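Local coordinates for protein ferritin (PDB 3VNX) that probably oxidises ferrous iron and stores it as a mineral inside a hollow shell of 24 subunits in a green alga, at residues V70-A82 with V190-E202. Residues are numbered along the deposited sequence; the frame is centred on the assembly and turned at random. Where two conformers were deposited one is given.
Sequences VGLPGFAKFFKEA and VGVYLLDQELGEE
Phe-75 lies with one ring face under the methyl CD2 of Leu-199, which stands 3.4 Å from the ring centroid in a CH-pi contact, while Asp-196 meets the ring edge with its carboxylate turned only 10° from the ring plane. With chi1 at 176°, CG of Asp-196 points away from the backbone N and carries the carboxylate to the first turn of helix 73-82, where OD1 accepts from the backbone N of Phe-75 at 2.8 Å, on its anti side but 35° out of the carboxylate plane, and OD2 takes a weak bond from Gly-74 N. Leu-72 CD2 packs against Asp-196 CB. Segments 73-82 and 190-201 cross at 39°, their axes 7.1 Å apart, an approach permitted by glycine on both: CA of Gly-74 lies 3.8 Å from CA of Gly-200. Lys-77, bent at its last torsion, hydrogen-bonds through NZ to Gly-200 O at 3.0 Å, from above the carbonyl plane, and forms a salt bridge with Glu-81. A methionine in place of Lys-77 would probably leave the Glu-81 carboxylate without its mate and the Gly-200 carbonyl without this donor. Phe-75 also packs on Met-128 of helix 123-151. The contact thus ties the C-terminal helical end to the four-helix bundle, the buried carboxylate probably being stabilised by the helix start.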
loop_
_atom_site.group_PDB
_atom_site.type_symbol
_atom_site.label_atom_id
_atom_site.label_comp_id
_atom_site.label_asym_id
_atom_site.label_seq_id
_atom_site.Cartn_x
_atom_site.Cartn_y
_atom_site.Cartn_z
ATOM N N VAL A 70 13.180 -3.859 51.417
ATOM C CA VAL A 70 12.701 -2.500 51.201
ATOM C C VAL A 70 11.582 -2.506 50.143
ATOM O O VAL A 70 10.542 -1.858 50.323
ATOM C CB VAL A 70 13.855 -1.552 50.834
ATOM C CG1 VAL A 70 13.341 -0.131 50.574
ATOM C CG2 VAL A 70 14.895 -1.548 51.948
ATOM N N GLY A 71 11.776 -3.276 49.072
ATOM C CA GLY A 71 10.718 -3.523 48.104
ATOM C C GLY A 71 10.105 -2.248 47.538
ATOM O O GLY A 71 8.895 -2.086 47.555
ATOM N N LEU A 72 10.948 -1.339 47.048
ATOM C CA LEU A 72 10.488 -0.092 46.438
ATOM C C LEU A 72 11.243 0.149 45.125
ATOM O O LEU A 72 12.008 1.111 45.001
ATOM C CB LEU A 72 10.687 1.088 47.397
ATOM C CG LEU A 72 9.683 1.203 48.549
ATOM C CD1 LEU A 72 10.055 2.373 49.482
ATOM C CD2 LEU A 72 8.259 1.340 48.011
ATOM N N PRO A 73 11.022 -0.740 44.144
ATOM C CA PRO A 73 11.784 -0.777 42.886
ATOM C C PRO A 73 11.542 0.454 42.002
ATOM O O PRO A 73 12.417 0.786 41.196
ATOM C CB PRO A 73 11.309 -2.079 42.208
ATOM C CG PRO A 73 9.959 -2.383 42.831
ATOM C CD PRO A 73 9.978 -1.785 44.214
ATOM N N GLY A 74 10.401 1.123 42.171
ATOM C CA GLY A 74 10.162 2.410 41.533
ATOM C C GLY A 74 11.127 3.478 42.044
ATOM O O GLY A 74 11.726 4.216 41.260
ATOM N N PHE A 75 11.285 3.568 43.361
ATOM C CA PHE A 75 12.244 4.504 43.941
ATOM C C PHE A 75 13.643 4.112 43.453
ATOM O O PHE A 75 14.475 4.976 43.111
ATOM C CB PHE A 75 12.174 4.485 45.482
ATOM C CG PHE A 75 11.019 5.283 46.061
ATOM C CD1 PHE A 75 11.227 6.556 46.581
ATOM C CD2 PHE A 75 9.736 4.762 46.088
ATOM C CE1 PHE A 75 10.188 7.284 47.102
ATOM C CE2 PHE A 75 8.687 5.485 46.607
ATOM C CZ PHE A 75 8.910 6.749 47.110
ATOM N N ALA A 76 13.893 2.803 43.397
ATOM C CA ALA A 76 15.189 2.323 42.941
ATOM C C ALA A 76 15.472 2.785 41.506
ATOM O O ALA A 76 16.573 3.243 41.190
ATOM C CB ALA A 76 15.294 0.804 43.065
ATOM N N LYS A 77 14.474 2.674 40.640
ATOM C CA LYS A 77 14.645 3.060 39.243
ATOM C C LYS A 77 14.903 4.557 39.169
ATOM O O LYS A 77 15.841 5.031 38.489
ATOM C CB LYS A 77 13.401 2.675 38.446
ATOM C CG LYS A 77 13.351 3.157 37.008
ATOM C CD LYS A 77 12.176 2.485 36.253
ATOM C CE LYS A 77 11.966 3.078 34.853
ATOM N NZ LYS A 77 11.610 4.536 34.883
ATOM N N PHE A 78 14.069 5.295 39.893
ATOM C CA PHE A 78 14.206 6.741 39.983
ATOM C C PHE A 78 15.633 7.158 40.345
ATOM O O PHE A 78 16.201 8.074 39.745
ATOM C CB PHE A 78 13.236 7.302 41.020
ATOM C CG PHE A 78 13.348 8.780 41.195
ATOM C CD1 PHE A 78 12.632 9.643 40.372
ATOM C CD2 PHE A 78 14.183 9.317 42.173
ATOM C CE1 PHE A 78 12.730 11.015 40.521
ATOM C CE2 PHE A 78 14.289 10.682 42.337
ATOM C CZ PHE A 78 13.557 11.542 41.507
ATOM N N PHE A 79 16.222 6.485 41.327
ATOM C CA PHE A 79 17.557 6.880 41.734
ATOM C C PHE A 79 18.646 6.440 40.769
ATOM O O PHE A 79 19.640 7.145 40.604
ATOM C CB PHE A 79 17.852 6.477 43.178
ATOM C CG PHE A 79 17.130 7.321 44.171
ATOM C CD1 PHE A 79 17.340 8.695 44.199
ATOM C CD2 PHE A 79 16.224 6.760 45.053
ATOM C CE1 PHE A 79 16.669 9.501 45.100
ATOM C CE2 PHE A 79 15.544 7.558 45.965
ATOM C CZ PHE A 79 15.771 8.928 45.992
ATOM N N LYS A 80 18.468 5.292 40.128
ATOM C CA LYS A 80 19.434 4.904 39.113
ATOM C C LYS A 80 19.455 5.960 38.005
ATOM O O LYS A 80 20.528 6.378 37.558
ATOM C CB LYS A 80 19.147 3.510 38.544
ATOM C CG LYS A 80 20.066 3.124 37.374
ATOM C CD LYS A 80 21.555 3.333 37.711
ATOM C CE LYS A 80 22.481 2.588 36.742
ATOM N NZ LYS A 80 22.371 3.066 35.334
ATOM N N GLU A 81 18.272 6.403 37.577
ATOM C CA GLU A 81 18.176 7.416 36.534
ATOM C C GLU A 81 18.782 8.736 37.010
ATOM O O GLU A 81 19.593 9.349 36.314
ATOM C CB GLU A 81 16.719 7.594 36.102
ATOM C CG GLU A 81 16.163 6.367 35.383
ATOM C CD GLU A 81 14.652 6.381 35.239
ATOM O OE1 GLU A 81 13.983 7.228 35.878
ATOM O OE2 GLU A 81 14.135 5.527 34.487
ATOM N N ALA A 82 18.397 9.174 38.206
ATOM C CA ALA A 82 18.998 10.388 38.749
ATOM C C ALA A 82 20.525 10.246 38.758
ATOM O O ALA A 82 21.243 11.204 38.439
ATOM C CB ALA A 82 18.462 10.705 40.147
ATOM N N VAL A 190 0.278 2.486 52.049
ATOM C CA VAL A 190 -0.297 2.598 50.710
ATOM C C VAL A 190 0.217 3.826 49.922
ATOM O O VAL A 190 0.588 3.697 48.755
ATOM C CB VAL A 190 -1.826 2.563 50.756
ATOM C CG1 VAL A 190 -2.403 2.987 49.403
ATOM C CG2 VAL A 190 -2.309 1.152 51.183
ATOM N N GLY A 191 0.253 4.994 50.561
ATOM C CA GLY A 191 0.816 6.195 49.950
ATOM C C GLY A 191 2.202 6.006 49.332
ATOM O O GLY A 191 2.454 6.427 48.204
ATOM N N VAL A 192 3.109 5.376 50.073
ATOM C CA VAL A 192 4.449 5.094 49.568
ATOM C C VAL A 192 4.398 4.082 48.418
ATOM O O VAL A 192 5.092 4.223 47.406
ATOM C CB VAL A 192 5.390 4.592 50.704
ATOM C CG1 VAL A 192 6.740 4.159 50.140
ATOM C CG2 VAL A 192 5.559 5.681 51.817
ATOM N N TYR A 193 3.557 3.068 48.558
ATOM C CA TYR A 193 3.440 2.086 47.489
ATOM C C TYR A 193 2.944 2.730 46.190
ATOM O O TYR A 193 3.433 2.405 45.103
ATOM C CB TYR A 193 2.530 0.933 47.919
ATOM C CG TYR A 193 2.088 0.004 46.807
ATOM C CD1 TYR A 193 0.899 0.235 46.123
ATOM C CD2 TYR A 193 2.846 -1.112 46.454
ATOM C CE1 TYR A 193 0.474 -0.612 45.115
ATOM C CE2 TYR A 193 2.431 -1.970 45.438
ATOM C CZ TYR A 193 1.239 -1.710 44.772
ATOM O OH TYR A 193 0.792 -2.538 43.767
ATOM N N LEU A 194 1.979 3.640 46.315
ATOM C CA LEU A 194 1.412 4.342 45.170
ATOM C C LEU A 194 2.448 5.226 44.513
ATOM O O LEU A 194 2.595 5.211 43.289
ATOM C CB LEU A 194 0.209 5.187 45.584
ATOM C CG LEU A 194 -1.042 4.375 45.922
ATOM C CD1 LEU A 194 -2.168 5.284 46.337
ATOM C CD2 LEU A 194 -1.483 3.475 44.748
ATOM N N LEU A 195 3.172 5.991 45.327
ATOM C CA LEU A 195 4.204 6.879 44.813
ATOM C C LEU A 195 5.365 6.096 44.208
ATOM O O LEU A 195 5.959 6.519 43.223
ATOM C CB LEU A 195 4.693 7.831 45.905
ATOM C CG LEU A 195 4.383 9.289 45.564
ATOM C CD1 LEU A 195 4.169 10.114 46.822
ATOM C CD2 LEU A 195 5.479 9.878 44.694
ATOM N N ASP A 196 5.681 4.951 44.802
ATOM C CA ASP A 196 6.684 4.075 44.221
ATOM C C ASP A 196 6.230 3.615 42.831
ATOM O O ASP A 196 7.037 3.497 41.913
ATOM C CB ASP A 196 6.959 2.862 45.103
ATOM C CG ASP A 196 7.936 1.885 44.448
ATOM O OD1 ASP A 196 9.158 2.137 44.514
ATOM O OD2 ASP A 196 7.494 0.877 43.852
ATOM N N GLN A 197 4.935 3.364 42.669
ATOM C CA GLN A 197 4.416 2.987 41.352
ATOM C C GLN A 197 4.572 4.122 40.350
ATOM O O GLN A 197 4.952 3.897 39.211
ATOM C CB GLN A 197 2.949 2.575 41.425
ATOM C CG GLN A 197 2.694 1.437 42.376
ATOM C CD GLN A 197 1.993 0.284 41.706
ATOM O OE1 GLN A 197 2.568 -0.798 41.547
ATOM N NE2 GLN A 197 0.741 0.504 41.304
ATOM N N GLU A 198 4.267 5.335 40.790
ATOM C CA GLU A 198 4.384 6.521 39.954
ATOM C C GLU A 198 5.855 6.741 39.543
ATOM O O GLU A 198 6.175 6.910 38.363
ATOM C CB GLU A 198 3.836 7.742 40.717
ATOM C CG GLU A 198 3.374 8.912 39.836
ATOM C CD GLU A 198 3.312 10.256 40.584
ATOM O OE1 GLU A 198 3.982 11.213 40.132
ATOM O OE2 GLU A 198 2.599 10.365 41.614
ATOM N N LEU A 199 6.745 6.728 40.533
ATOM C CA LEU A 199 8.172 6.920 40.318
ATOM C C LEU A 199 8.757 5.910 39.327
ATOM O O LEU A 199 9.787 6.153 38.693
ATOM C CB LEU A 199 8.902 6.803 41.654
ATOM C CG LEU A 199 9.391 8.117 42.272
ATOM C CD1 LEU A 199 8.348 9.212 42.133
ATOM C CD2 LEU A 199 9.759 7.914 43.733
ATOM N N GLY A 200 8.087 4.773 39.205
ATOM C CA GLY A 200 8.568 3.682 38.384
ATOM C C GLY A 200 8.249 3.862 36.917
ATOM O O GLY A 200 9.081 3.553 36.064
ATOM N N GLU A 201 7.052 4.366 36.619
ATOM C CA GLU A 201 6.646 4.521 35.224
ATOM C C GLU A 201 7.318 5.717 34.553
ATOM O O GLU A 201 7.365 5.798 33.319
ATOM C CB GLU A 201 5.122 4.572 35.082
ATOM C CG GLU A 201 4.607 3.663 33.973
ATOM C CD GLU A 201 5.291 2.299 33.975
ATOM O OE1 GLU A 201 4.640 1.305 34.367
ATOM O OE2 GLU A 201 6.480 2.223 33.587
ATOM N N GLU A 202 7.862 6.618 35.368
ATOM C CA GLU A 202 8.626 7.763 34.880
ATOM C C GLU A 202 9.931 7.335 34.193
ATOM O O GLU A 202 10.131 7.562 32.993
ATOM C CB GLU A 202 8.933 8.712 36.043
ATOM C CG GLU A 202 8.161 10.023 36.002
ATOM C CD GLU A 202 8.709 10.998 34.964
ATOM O OE1 GLU A 202 9.720 10.662 34.302
ATOM O OE2 GLU A 202 8.133 12.101 34.816
HETATM O O HOH W 1 12.712 10.142 35.868
#